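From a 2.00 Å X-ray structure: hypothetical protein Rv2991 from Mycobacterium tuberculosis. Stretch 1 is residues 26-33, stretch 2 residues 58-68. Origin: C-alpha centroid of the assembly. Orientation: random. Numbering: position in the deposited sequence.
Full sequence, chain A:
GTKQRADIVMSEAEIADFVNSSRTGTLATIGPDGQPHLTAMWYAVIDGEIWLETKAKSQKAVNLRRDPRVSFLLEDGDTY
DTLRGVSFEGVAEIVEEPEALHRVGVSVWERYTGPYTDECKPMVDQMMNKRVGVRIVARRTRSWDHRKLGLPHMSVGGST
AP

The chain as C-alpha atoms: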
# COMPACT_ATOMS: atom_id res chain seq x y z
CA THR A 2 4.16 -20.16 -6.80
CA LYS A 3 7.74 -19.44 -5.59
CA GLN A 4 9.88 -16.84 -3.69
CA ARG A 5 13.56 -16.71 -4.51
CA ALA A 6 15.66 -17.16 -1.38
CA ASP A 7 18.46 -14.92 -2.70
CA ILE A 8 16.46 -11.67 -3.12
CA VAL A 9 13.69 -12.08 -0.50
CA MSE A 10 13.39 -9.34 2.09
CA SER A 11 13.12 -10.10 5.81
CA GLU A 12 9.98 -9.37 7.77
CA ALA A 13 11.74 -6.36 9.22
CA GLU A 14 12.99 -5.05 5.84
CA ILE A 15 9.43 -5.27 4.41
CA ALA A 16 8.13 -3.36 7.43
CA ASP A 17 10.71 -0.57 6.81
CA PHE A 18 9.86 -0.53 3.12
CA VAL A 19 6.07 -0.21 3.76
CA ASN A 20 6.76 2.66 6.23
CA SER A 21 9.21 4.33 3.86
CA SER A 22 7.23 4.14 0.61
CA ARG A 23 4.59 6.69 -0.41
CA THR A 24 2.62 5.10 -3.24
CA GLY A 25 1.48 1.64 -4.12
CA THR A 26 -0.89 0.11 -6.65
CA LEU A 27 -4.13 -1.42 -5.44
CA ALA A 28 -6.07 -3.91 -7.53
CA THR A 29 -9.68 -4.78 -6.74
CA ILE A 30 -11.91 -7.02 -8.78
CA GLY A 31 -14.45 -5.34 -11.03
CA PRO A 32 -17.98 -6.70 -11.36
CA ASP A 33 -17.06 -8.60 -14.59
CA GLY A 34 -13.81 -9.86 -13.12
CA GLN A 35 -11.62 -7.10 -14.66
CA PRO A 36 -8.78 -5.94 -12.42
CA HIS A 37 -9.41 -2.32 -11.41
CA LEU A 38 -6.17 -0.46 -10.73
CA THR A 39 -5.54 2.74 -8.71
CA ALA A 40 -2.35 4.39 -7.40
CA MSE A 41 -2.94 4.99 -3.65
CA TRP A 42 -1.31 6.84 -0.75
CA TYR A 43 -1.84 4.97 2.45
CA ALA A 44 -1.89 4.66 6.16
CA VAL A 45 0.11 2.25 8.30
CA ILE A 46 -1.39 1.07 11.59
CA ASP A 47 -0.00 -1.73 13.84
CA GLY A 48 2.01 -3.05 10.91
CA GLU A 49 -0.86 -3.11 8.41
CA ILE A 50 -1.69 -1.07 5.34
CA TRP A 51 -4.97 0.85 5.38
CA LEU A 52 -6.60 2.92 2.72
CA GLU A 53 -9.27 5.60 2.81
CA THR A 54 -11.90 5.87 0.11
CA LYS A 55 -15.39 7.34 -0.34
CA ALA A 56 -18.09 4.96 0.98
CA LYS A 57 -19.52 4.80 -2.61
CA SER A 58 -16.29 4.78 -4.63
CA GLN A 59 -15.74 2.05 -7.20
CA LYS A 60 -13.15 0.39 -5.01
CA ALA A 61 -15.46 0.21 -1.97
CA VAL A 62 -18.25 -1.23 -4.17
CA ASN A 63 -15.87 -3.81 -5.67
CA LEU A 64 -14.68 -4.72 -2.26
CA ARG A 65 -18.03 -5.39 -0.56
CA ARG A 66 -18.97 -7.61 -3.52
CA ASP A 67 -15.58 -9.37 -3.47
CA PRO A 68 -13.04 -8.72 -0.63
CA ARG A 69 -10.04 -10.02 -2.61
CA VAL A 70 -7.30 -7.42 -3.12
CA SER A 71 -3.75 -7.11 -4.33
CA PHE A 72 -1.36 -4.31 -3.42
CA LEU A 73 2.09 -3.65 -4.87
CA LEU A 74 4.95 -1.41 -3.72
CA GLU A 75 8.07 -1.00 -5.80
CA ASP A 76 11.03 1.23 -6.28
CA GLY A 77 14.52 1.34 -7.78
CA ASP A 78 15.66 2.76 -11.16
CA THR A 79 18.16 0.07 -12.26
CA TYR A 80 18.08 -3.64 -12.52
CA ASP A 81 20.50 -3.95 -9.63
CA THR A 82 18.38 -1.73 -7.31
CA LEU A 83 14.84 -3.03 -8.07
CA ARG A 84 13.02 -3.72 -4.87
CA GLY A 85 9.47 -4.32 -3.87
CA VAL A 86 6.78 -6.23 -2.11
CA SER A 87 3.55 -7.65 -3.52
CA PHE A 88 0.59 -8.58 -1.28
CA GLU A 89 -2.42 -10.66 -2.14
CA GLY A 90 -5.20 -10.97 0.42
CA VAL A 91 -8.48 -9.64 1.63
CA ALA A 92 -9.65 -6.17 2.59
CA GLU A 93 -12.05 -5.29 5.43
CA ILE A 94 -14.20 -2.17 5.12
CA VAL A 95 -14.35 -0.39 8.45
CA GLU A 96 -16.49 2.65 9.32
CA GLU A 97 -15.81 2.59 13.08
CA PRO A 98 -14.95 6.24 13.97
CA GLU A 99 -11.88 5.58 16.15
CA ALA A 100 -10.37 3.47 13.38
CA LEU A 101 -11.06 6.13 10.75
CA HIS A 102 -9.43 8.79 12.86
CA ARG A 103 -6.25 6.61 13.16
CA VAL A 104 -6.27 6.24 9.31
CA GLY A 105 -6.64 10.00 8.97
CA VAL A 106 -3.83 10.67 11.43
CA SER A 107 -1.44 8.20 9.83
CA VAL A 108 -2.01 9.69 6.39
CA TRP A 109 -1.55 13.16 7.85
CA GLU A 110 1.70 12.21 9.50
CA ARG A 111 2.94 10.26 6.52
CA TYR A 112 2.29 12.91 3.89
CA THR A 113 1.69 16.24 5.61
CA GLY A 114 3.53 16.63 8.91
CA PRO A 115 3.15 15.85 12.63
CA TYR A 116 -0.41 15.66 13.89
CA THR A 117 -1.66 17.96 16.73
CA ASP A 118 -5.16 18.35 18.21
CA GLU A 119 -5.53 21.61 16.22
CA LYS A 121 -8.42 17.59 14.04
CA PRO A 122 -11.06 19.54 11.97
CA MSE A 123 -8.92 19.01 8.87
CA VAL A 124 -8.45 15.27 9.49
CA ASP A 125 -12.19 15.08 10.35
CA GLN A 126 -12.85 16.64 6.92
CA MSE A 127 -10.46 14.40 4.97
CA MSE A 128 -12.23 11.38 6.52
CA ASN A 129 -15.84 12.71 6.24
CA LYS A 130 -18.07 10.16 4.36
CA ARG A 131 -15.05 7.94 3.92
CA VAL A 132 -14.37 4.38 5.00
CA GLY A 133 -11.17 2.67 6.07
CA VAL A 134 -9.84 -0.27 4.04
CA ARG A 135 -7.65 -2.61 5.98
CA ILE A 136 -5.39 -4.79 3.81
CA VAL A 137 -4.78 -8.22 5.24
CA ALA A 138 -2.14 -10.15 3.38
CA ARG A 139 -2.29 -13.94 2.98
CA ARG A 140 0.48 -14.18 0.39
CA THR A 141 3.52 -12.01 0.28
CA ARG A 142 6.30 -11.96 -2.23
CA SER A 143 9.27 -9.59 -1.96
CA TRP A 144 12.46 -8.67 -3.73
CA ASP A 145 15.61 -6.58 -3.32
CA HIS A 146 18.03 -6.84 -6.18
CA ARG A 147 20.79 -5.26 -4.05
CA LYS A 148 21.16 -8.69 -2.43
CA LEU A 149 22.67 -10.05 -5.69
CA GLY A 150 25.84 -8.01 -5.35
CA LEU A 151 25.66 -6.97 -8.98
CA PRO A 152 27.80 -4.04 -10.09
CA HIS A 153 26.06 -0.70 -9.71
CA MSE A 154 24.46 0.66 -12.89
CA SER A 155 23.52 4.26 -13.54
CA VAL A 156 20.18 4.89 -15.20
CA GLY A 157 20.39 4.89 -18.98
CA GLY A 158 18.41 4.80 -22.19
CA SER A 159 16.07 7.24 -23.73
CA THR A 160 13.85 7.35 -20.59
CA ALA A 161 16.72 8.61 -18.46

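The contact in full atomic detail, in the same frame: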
# COMPACT_ATOMS: atom_id res chain seq x y z
N THR A 26 0.20 0.44 -5.75
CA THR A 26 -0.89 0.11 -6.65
C THR A 26 -1.82 -0.93 -6.04
O THR A 26 -1.40 -2.02 -5.71
CB THR A 26 -0.32 -0.45 -7.96
OG1 THR A 26 0.54 0.53 -8.58
CG2 THR A 26 -1.42 -0.67 -9.00
N LEU A 27 -3.11 -0.55 -5.92
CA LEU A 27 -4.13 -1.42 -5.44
C LEU A 27 -4.85 -1.99 -6.64
O LEU A 27 -5.09 -1.29 -7.60
CB LEU A 27 -5.12 -0.63 -4.57
CG LEU A 27 -6.37 -1.37 -4.08
CD1 LEU A 27 -6.02 -2.32 -2.97
CD2 LEU A 27 -7.39 -0.39 -3.66
N ALA A 28 -5.14 -3.29 -6.59
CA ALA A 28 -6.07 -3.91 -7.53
C ALA A 28 -7.26 -4.46 -6.75
O ALA A 28 -7.09 -5.27 -5.86
CB ALA A 28 -5.41 -5.07 -8.28
N THR A 29 -8.46 -4.08 -7.15
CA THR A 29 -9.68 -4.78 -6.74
C THR A 29 -10.31 -5.46 -7.96
O THR A 29 -9.86 -5.31 -9.12
CB THR A 29 -10.72 -3.79 -6.10
OG1 THR A 29 -11.06 -2.74 -7.04
CG2 THR A 29 -10.16 -3.00 -4.95
N ILE A 30 -11.35 -6.22 -7.72
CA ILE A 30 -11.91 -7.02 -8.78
C ILE A 30 -13.20 -6.35 -9.24
O ILE A 30 -14.09 -6.18 -8.47
CB ILE A 30 -12.19 -8.44 -8.28
CG1 ILE A 30 -10.89 -9.06 -7.86
CG2 ILE A 30 -12.91 -9.30 -9.40
CD1 ILE A 30 -11.02 -10.45 -7.34
N GLY A 31 -13.25 -5.94 -10.51
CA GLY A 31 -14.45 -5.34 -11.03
C GLY A 31 -15.59 -6.33 -11.10
O GLY A 31 -15.37 -7.52 -10.99
N PRO A 32 -16.80 -5.83 -11.31
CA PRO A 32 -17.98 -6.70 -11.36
C PRO A 32 -17.98 -7.77 -12.46
O PRO A 32 -18.69 -8.77 -12.32
CB PRO A 32 -19.18 -5.72 -11.57
CG PRO A 32 -18.64 -4.46 -11.93
CD PRO A 32 -17.16 -4.42 -11.51
N ASP A 33 -17.22 -7.56 -13.52
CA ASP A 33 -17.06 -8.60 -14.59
C ASP A 33 -15.73 -9.35 -14.49
O ASP A 33 -15.34 -10.08 -15.42
CB ASP A 33 -17.21 -7.98 -16.00
CG ASP A 33 -16.18 -6.91 -16.28
OD1 ASP A 33 -15.40 -6.51 -15.37
OD2 ASP A 33 -16.04 -6.40 -17.39
N SER A 58 -17.26 4.83 -3.55
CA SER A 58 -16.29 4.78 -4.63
C SER A 58 -16.28 3.40 -5.29
O SER A 58 -16.62 2.38 -4.65
CB SER A 58 -14.87 5.03 -4.09
OG SER A 58 -14.48 3.98 -3.21
N GLN A 59 -15.81 3.33 -6.53
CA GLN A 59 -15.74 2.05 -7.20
C GLN A 59 -15.02 0.97 -6.37
O GLN A 59 -15.43 -0.20 -6.39
CB GLN A 59 -15.10 2.15 -8.59
CG GLN A 59 -15.28 0.89 -9.44
CD GLN A 59 -16.76 0.56 -9.69
OE1 GLN A 59 -17.24 -0.56 -9.37
NE2 GLN A 59 -17.48 1.52 -10.26
N LYS A 60 -13.95 1.36 -5.69
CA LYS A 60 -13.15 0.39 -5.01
C LYS A 60 -13.89 -0.19 -3.80
O LYS A 60 -13.84 -1.42 -3.57
CB LYS A 60 -11.67 0.86 -4.81
CG LYS A 60 -11.25 1.82 -3.69
CD LYS A 60 -10.19 2.86 -4.19
CE LYS A 60 -10.82 4.14 -4.93
NZ LYS A 60 -11.81 3.89 -6.17
N ALA A 61 -14.65 0.65 -3.10
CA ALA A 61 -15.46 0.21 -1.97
C ALA A 61 -16.60 -0.72 -2.42
O ALA A 61 -16.89 -1.69 -1.76
CB ALA A 61 -16.01 1.38 -1.23
N VAL A 62 -17.21 -0.39 -3.55
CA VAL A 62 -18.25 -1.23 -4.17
C VAL A 62 -17.68 -2.57 -4.65
O VAL A 62 -18.23 -3.62 -4.32
CB VAL A 62 -19.00 -0.45 -5.32
CG1 VAL A 62 -19.73 -1.43 -6.29
CG2 VAL A 62 -19.98 0.54 -4.72
N ASN A 63 -16.52 -2.55 -5.30
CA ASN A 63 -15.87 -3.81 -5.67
C ASN A 63 -15.60 -4.65 -4.44
O ASN A 63 -15.80 -5.88 -4.40
CB ASN A 63 -14.54 -3.60 -6.40
CG ASN A 63 -14.66 -2.98 -7.76
OD1 ASN A 63 -13.63 -2.51 -8.31
ND2 ASN A 63 -15.90 -2.90 -8.33
N LEU A 64 -15.17 -3.97 -3.39
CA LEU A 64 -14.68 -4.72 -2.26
C LEU A 64 -15.75 -5.38 -1.37
O LEU A 64 -15.47 -6.33 -0.69
CB LEU A 64 -13.78 -3.85 -1.41
CG LEU A 64 -12.38 -3.66 -1.97
CD1 LEU A 64 -11.63 -2.63 -1.10
CD2 LEU A 64 -11.62 -4.92 -2.09
N ARG A 65 -16.94 -4.83 -1.36
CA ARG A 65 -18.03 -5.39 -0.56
C ARG A 65 -18.56 -6.60 -1.29
O ARG A 65 -18.96 -7.58 -0.65
CB ARG A 65 -19.16 -4.35 -0.38
CG ARG A 65 -18.87 -3.28 0.71
CD ARG A 65 -20.01 -2.27 0.94
NE ARG A 65 -19.51 -1.00 1.48
CZ ARG A 65 -19.40 0.18 0.83
NH1 ARG A 65 -19.77 0.35 -0.44
NH2 ARG A 65 -18.90 1.24 1.49
N ARG A 66 -18.54 -6.52 -2.63
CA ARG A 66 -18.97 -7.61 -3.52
C ARG A 66 -17.94 -8.75 -3.51
O ARG A 66 -18.31 -9.90 -3.52
CB ARG A 66 -19.19 -7.07 -4.95
CG ARG A 66 -19.79 -8.11 -5.92
CD ARG A 66 -20.06 -7.65 -7.35
N ASP A 67 -16.65 -8.40 -3.45
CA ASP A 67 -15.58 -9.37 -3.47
C ASP A 67 -14.35 -8.82 -2.70
O ASP A 67 -13.63 -7.97 -3.23
CB ASP A 67 -15.24 -9.72 -4.91
CG ASP A 67 -14.28 -10.89 -5.03
OD1 ASP A 67 -13.45 -11.18 -4.10
OD2 ASP A 67 -14.26 -11.55 -6.10
N PRO A 68 -14.05 -9.34 -1.51
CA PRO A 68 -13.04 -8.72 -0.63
C PRO A 68 -11.61 -8.91 -1.10
O PRO A 68 -10.73 -8.39 -0.45
CB PRO A 68 -13.20 -9.50 0.69
CG PRO A 68 -14.43 -10.31 0.53
CD PRO A 68 -14.58 -10.57 -0.91
O HOH W 1 -11.92 -6.84 -5.17
O HOH W 2 -16.21 -7.31 -7.11

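Strand 26-30 packs against helix 59-66, their axes 7.5 Å apart at closest approach and inclined at 54°; the backbones come nearest where the strand ends, with Gly-31 CA 5.8 Å from Asn-63 CA. Alternation along the strand turns Leu-27 and Thr-29 toward the helix and leaves Thr-26 and Ala-28 out of reach. Thr-29 adopts the p rotamer, which places its hydroxyl beside Asn-63: OG1 donates to Asn-63 OD1 at 2.9 Å, the one direct hydrogen bond between the stretches. The same rotamer sets Thr-29 CG2 against aliphatic carbon, 3.7 Å from Leu-64 CD2 and 4.1 Å from Lys-60 CB. Leu-27 (t, p) continues this apolar patch, its CD2 4.3 Å from Lys-60 CD, while the end of the lysine leads away. Asn-63, in the m rotamer, points its amide at the strand; its ND2 makes a weak bond to Gln-59 OE1 (2.9 Å) one helical turn back and lies 3.7 Å from Pro-32 CD. The CA-to-CB bond of Ile-30 points sideways; in its m, t conformation CD1 lies 3.6 Å from Asp-67 OD2, a contact without a hydrogen bond. Water completes the seam: one molecule accepts from Ile-30 N (2.7 Å) and donates to Asp-67 O (2.8 Å), and another donates to Ile-30 O (2.8 Å) and Asn-63 O (3.1 Å).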